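Local coordinates for protein phosphonomutase (Burkholderia cenocepacia J2315, PDB 4MG4) that is named a phosphonomutase and belongs to a family of enzymes folded as a TIM barrel, a closed barrel of eight parallel strands, at residues A[16-19]-A[20-24]; A[166-169]-A[170-173]. All coordinates share one frame; numbering follows the deposited sequence.

Interaction 1: A[16-19]-A[20-24]; sequences AIFR and SLHRA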
loop_
_atom_site.group_PDB
_atom_site.type_symbol
_atom_site.label_atom_id
_atom_site.label_comp_id
_atom_site.label_asym_id
_atom_site.label_seq_id
_atom_site.Cartn_x
_atom_site.Cartn_y
_atom_site.Cartn_z
ATOM N N ALA A 16 -22.891 13.360 8.631
ATOM C CA ALA A 16 -23.251 14.147 9.821
ATOM C C ALA A 16 -22.210 13.977 10.936
ATOM O O ALA A 16 -21.832 14.968 11.585
ATOM C CB ALA A 16 -24.659 13.777 10.331
ATOM N N ILE A 17 -21.749 12.740 11.152
ATOM C CA ILE A 17 -20.738 12.446 12.166
ATOM C C ILE A 17 -19.463 13.232 11.814
ATOM O O ILE A 17 -18.908 13.946 12.626
ATOM C CB ILE A 17 -20.442 10.940 12.265
ATOM C CG1 ILE A 17 -21.651 10.190 12.852
ATOM C CG2 ILE A 17 -19.174 10.657 13.069
ATOM C CD1 ILE A 17 -21.583 8.662 12.791
ATOM N N PHE A 18 -19.016 13.093 10.578
ATOM C CA PHE A 18 -17.801 13.807 10.122
ATOM C C PHE A 18 -17.898 15.327 10.330
ATOM O O PHE A 18 -17.016 15.948 10.905
ATOM C CB PHE A 18 -17.518 13.464 8.664
ATOM C CG PHE A 18 -16.195 13.982 8.150
ATOM C CD1 PHE A 18 -14.987 13.408 8.575
ATOM C CD2 PHE A 18 -16.146 15.008 7.268
ATOM C CE1 PHE A 18 -13.790 13.846 8.063
ATOM C CE2 PHE A 18 -14.942 15.456 6.732
ATOM C CZ PHE A 18 -13.746 14.876 7.150
ATOM N N ARG A 19 -18.998 15.913 9.910
ATOM C CA ARG A 19 -19.213 17.358 10.107
ATOM C C ARG A 19 -19.129 17.757 11.589
ATOM O O ARG A 19 -18.486 18.761 11.949
ATOM C CB ARG A 19 -20.591 17.715 9.524
ATOM C CG ARG A 19 -20.861 19.209 9.549
ATOM C CD ARG A 19 -22.225 19.556 8.971
ATOM N NE ARG A 19 -22.271 19.151 7.586
ATOM C CZ ARG A 19 -21.743 19.820 6.567
ATOM N NH1 ARG A 19 -21.136 20.958 6.725
ATOM N NH2 ARG A 19 -21.813 19.297 5.332
ATOM N N SER A 20 -19.788 16.964 12.446
ATOM C CA SER A 20 -19.848 17.221 13.901
ATOM C C SER A 20 -18.495 17.185 14.610
ATOM O O SER A 20 -18.317 17.750 15.697
ATOM C CB SER A 20 -20.837 16.270 14.564
ATOM O OG SER A 20 -20.255 14.997 14.836
ATOM N N LEU A 21 -17.542 16.514 14.000
ATOM C CA LEU A 21 -16.209 16.403 14.570
ATOM C C LEU A 21 -15.319 17.619 14.341
ATOM O O LEU A 21 -14.231 17.715 14.938
ATOM C CB LEU A 21 -15.511 15.115 14.043
ATOM C CG LEU A 21 -16.110 13.787 14.570
ATOM C CD1 LEU A 21 -15.578 12.660 13.722
ATOM C CD2 LEU A 21 -15.774 13.675 16.055
ATOM N N HIS A 22 -15.763 18.527 13.496
ATOM C CA HIS A 22 -15.035 19.780 13.293
ATOM C C HIS A 22 -15.405 20.762 14.368
ATOM O O HIS A 22 -16.413 21.444 14.262
ATOM C CB HIS A 22 -15.351 20.366 11.910
ATOM C CG HIS A 22 -14.844 19.526 10.769
ATOM N ND1 HIS A 22 -15.441 18.339 10.397
ATOM C CD2 HIS A 22 -13.846 19.739 9.871
ATOM C CE1 HIS A 22 -14.785 17.822 9.378
ATOM N NE2 HIS A 22 -13.835 18.659 9.013
ATOM N N ARG A 23 -14.602 20.803 15.406
ATOM C CA ARG A 23 -14.897 21.567 16.621
ATOM C C ARG A 23 -13.669 22.411 16.982
ATOM O O ARG A 23 -12.633 21.885 17.322
ATOM C CB ARG A 23 -15.293 20.613 17.745
ATOM C CG ARG A 23 -16.650 19.937 17.559
ATOM C CD ARG A 23 -17.841 20.931 17.499
ATOM N NE ARG A 23 -19.209 20.349 17.404
ATOM C CZ ARG A 23 -19.941 20.262 16.302
ATOM N NH1 ARG A 23 -19.449 20.678 15.137
ATOM N NH2 ARG A 23 -21.198 19.768 16.340
ATOM N N ALA A 24 -13.796 23.713 16.828
ATOM C CA ALA A 24 -12.729 24.649 17.192
ATOM C C ALA A 24 -12.323 24.364 18.632
ATOM O O ALA A 24 -13.206 24.311 19.531
ATOM C CB ALA A 24 -13.214 26.085 17.016
#
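The C-terminal end of helix 11-20 is a worked example of side chains adding bonds to the last carbonyl oxygens of a helix: F18 and H22 meet where the helix gives way to the loop that leads into strand 28-33. A well-formed alpha-helical bond runs from S20 N to A16 O, 3.0 Å. Beyond it the coil tightens: L21 N keeps a weak bond to I17 O while also reaching F18 O, and H22 N bonds R19 O at 3.1 Å. F18 O is gripped twice, by L21 N and by H22 ND1 (2.9 Å), which arrive from opposite faces of its carbonyl plane. The acceptor lies near the imidazole plane, while ND1 also makes a weak bond to R19 O. With its CG anti to the carbonyl carbon (chi1 -66°), H22 folds back along the helix, and its CE1 points over one face of F18, 3.6 Å from CE2; this is a T-shaped pair, with ring planes at 79°. S20 OG donates to I17 O at 2.8 Å. I17 CG2 and L21 CD1 lie alongside. H22 NE2 is hydrogen-bonded to R238 NH1, and the H22 ring also stacks with F156, whereas R19 turns to salt bridges with D193 and D154. The result is a helical C-terminal turn, a histidine folded back onto its last carbonyls, leading into the first strand of a TIM barrel.

Interaction 2: A[166-169]-A[170-173]; sequences KAAT and ETHD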
loop_
_atom_site.group_PDB
_atom_site.type_symbol
_atom_site.label_atom_id
_atom_site.label_comp_id
_atom_site.label_asym_id
_atom_site.label_seq_id
_atom_site.Cartn_x
_atom_site.Cartn_y
_atom_site.Cartn_z
ATOM N N LYS A 166 2.653 27.858 -0.819
ATOM C CA LYS A 166 3.523 28.204 -1.956
ATOM C C LYS A 166 4.540 29.306 -1.586
ATOM O O LYS A 166 5.452 29.593 -2.384
ATOM C CB LYS A 166 2.652 28.644 -3.121
ATOM C CG LYS A 166 3.253 28.622 -4.510
ATOM C CD LYS A 166 2.163 29.005 -5.510
ATOM C CE LYS A 166 1.681 30.436 -5.305
ATOM N NZ LYS A 166 2.749 31.415 -5.637
ATOM N N ALA A 167 4.430 29.903 -0.391
ATOM C CA ALA A 167 5.299 30.996 0.069
ATOM C C ALA A 167 6.347 30.528 1.106
ATOM O O ALA A 167 6.043 29.787 2.016
ATOM C CB ALA A 167 4.437 32.082 0.687
ATOM N N ALA A 168 7.587 31.019 0.978
ATOM C CA ALA A 168 8.621 30.744 1.959
ATOM C C ALA A 168 8.214 31.263 3.302
ATOM O O ALA A 168 7.581 32.320 3.412
ATOM C CB ALA A 168 9.947 31.384 1.510
ATOM N N THR A 169 8.545 30.498 4.334
ATOM C CA THR A 169 8.107 30.770 5.679
ATOM C C THR A 169 8.451 32.189 6.115
ATOM O O THR A 169 7.710 32.846 6.853
ATOM C CB THR A 169 8.781 29.770 6.633
ATOM O OG1 THR A 169 8.456 28.457 6.175
ATOM C CG2 THR A 169 8.303 29.974 8.064
ATOM N N GLU A 170 9.623 32.655 5.691
ATOM C CA GLU A 170 10.054 33.966 6.135
ATOM C C GLU A 170 9.193 35.119 5.614
ATOM O O GLU A 170 9.296 36.266 6.101
ATOM C CB GLU A 170 11.503 34.184 5.713
ATOM C CG GLU A 170 11.698 34.313 4.238
ATOM C CD GLU A 170 13.146 34.494 3.930
ATOM O OE1 GLU A 170 13.636 35.636 4.154
ATOM O OE2 GLU A 170 13.799 33.489 3.515
ATOM N N THR A 171 8.337 34.815 4.637
ATOM C CA THR A 171 7.424 35.783 4.067
ATOM C C THR A 171 6.005 35.713 4.618
ATOM O O THR A 171 5.160 36.478 4.230
ATOM C CB THR A 171 7.313 35.669 2.531
ATOM O OG1 THR A 171 6.598 34.500 2.137
ATOM C CG2 THR A 171 8.677 35.651 1.868
ATOM N N HIS A 172 5.752 34.767 5.506
ATOM C CA HIS A 172 4.431 34.636 6.109
ATOM C C HIS A 172 4.178 35.753 7.069
ATOM O O HIS A 172 4.849 35.893 8.130
ATOM C CB HIS A 172 4.364 33.314 6.837
ATOM C CG HIS A 172 4.517 32.134 5.941
ATOM N ND1 HIS A 172 4.339 30.840 6.398
ATOM C CD2 HIS A 172 4.727 32.032 4.605
ATOM C CE1 HIS A 172 4.516 29.998 5.392
ATOM N NE2 HIS A 172 4.736 30.694 4.295
ATOM N N ASP A 173 3.198 36.549 6.738
ATOM C CA ASP A 173 2.892 37.755 7.460
ATOM C C ASP A 173 1.434 38.101 7.332
ATOM O O ASP A 173 0.647 37.313 6.767
ATOM C CB ASP A 173 3.780 38.882 6.929
ATOM C CG ASP A 173 3.505 39.256 5.491
ATOM O OD1 ASP A 173 2.581 38.724 4.813
ATOM O OD2 ASP A 173 4.280 40.136 5.018
HETATM O O HOH W 1 7.761 34.766 9.002
#
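H172 lays its imidazole over T169, with T169 CA 3.6 Å from the ring centroid and only 6° off the ring normal, a CH-pi contact centred on the face. The same ring donates NE2-H to A167 O at 2.8 Å; the oxygen sits somewhat out of the ring plane, and the nitrogen stands above the carbonyl plane. Setting CG anti to the carbonyl carbon (chi1 -63°) swings the ring back over the preceding turn, where both contacts can be made together. A168 O takes two bonds from one residue: T171 N reaches it from above the carbonyl plane, whereas T171 OG1, 2.7 Å away, lies in that plane. This hydroxyl, wedged between its own N and carbonyl carbon at chi1 72°, also touches A167 CB at 3.6 Å. Behind these side chains is a short 3-10 turn, in which H172 N bonds T169 O at 3.1 Å. One water bridges T169 O and H172 O, donating to both. Farther out, F164 meets the H172 ring edge-to-face, A167 and T171 rest on L176, and D173 is the N-cap residue of helix 174-190, its OD1 accepting from L176 N. Donation through NE2 to A167 O implies a proton on that nitrogen; with T171 OG1 serving A168 O, side-chain donors satisfy two successive carbonyl oxygens in a surface loop.

Both interactions apply one principle to a TIM barrel: a histidine folds back to donate a ring N-H to a carbonyl oxygen four or five residues earlier. Interaction 1 uses ND1 and adds a T-shaped aromatic pair; interaction 2 uses NE2 and adds a CH-pi contact. Their settings differ, since 16-24 is partly buried and ends a helix before strand 28-33, whereas 166-173 lies on the surface between strand 156-160 and helix 174-190. Their centres are 30 Å apart and their nearest atoms about 21 Å, with no touch. Strand 156-160 links them indirectly: its F156 stacks on H22, and the loop after it carries interaction 2.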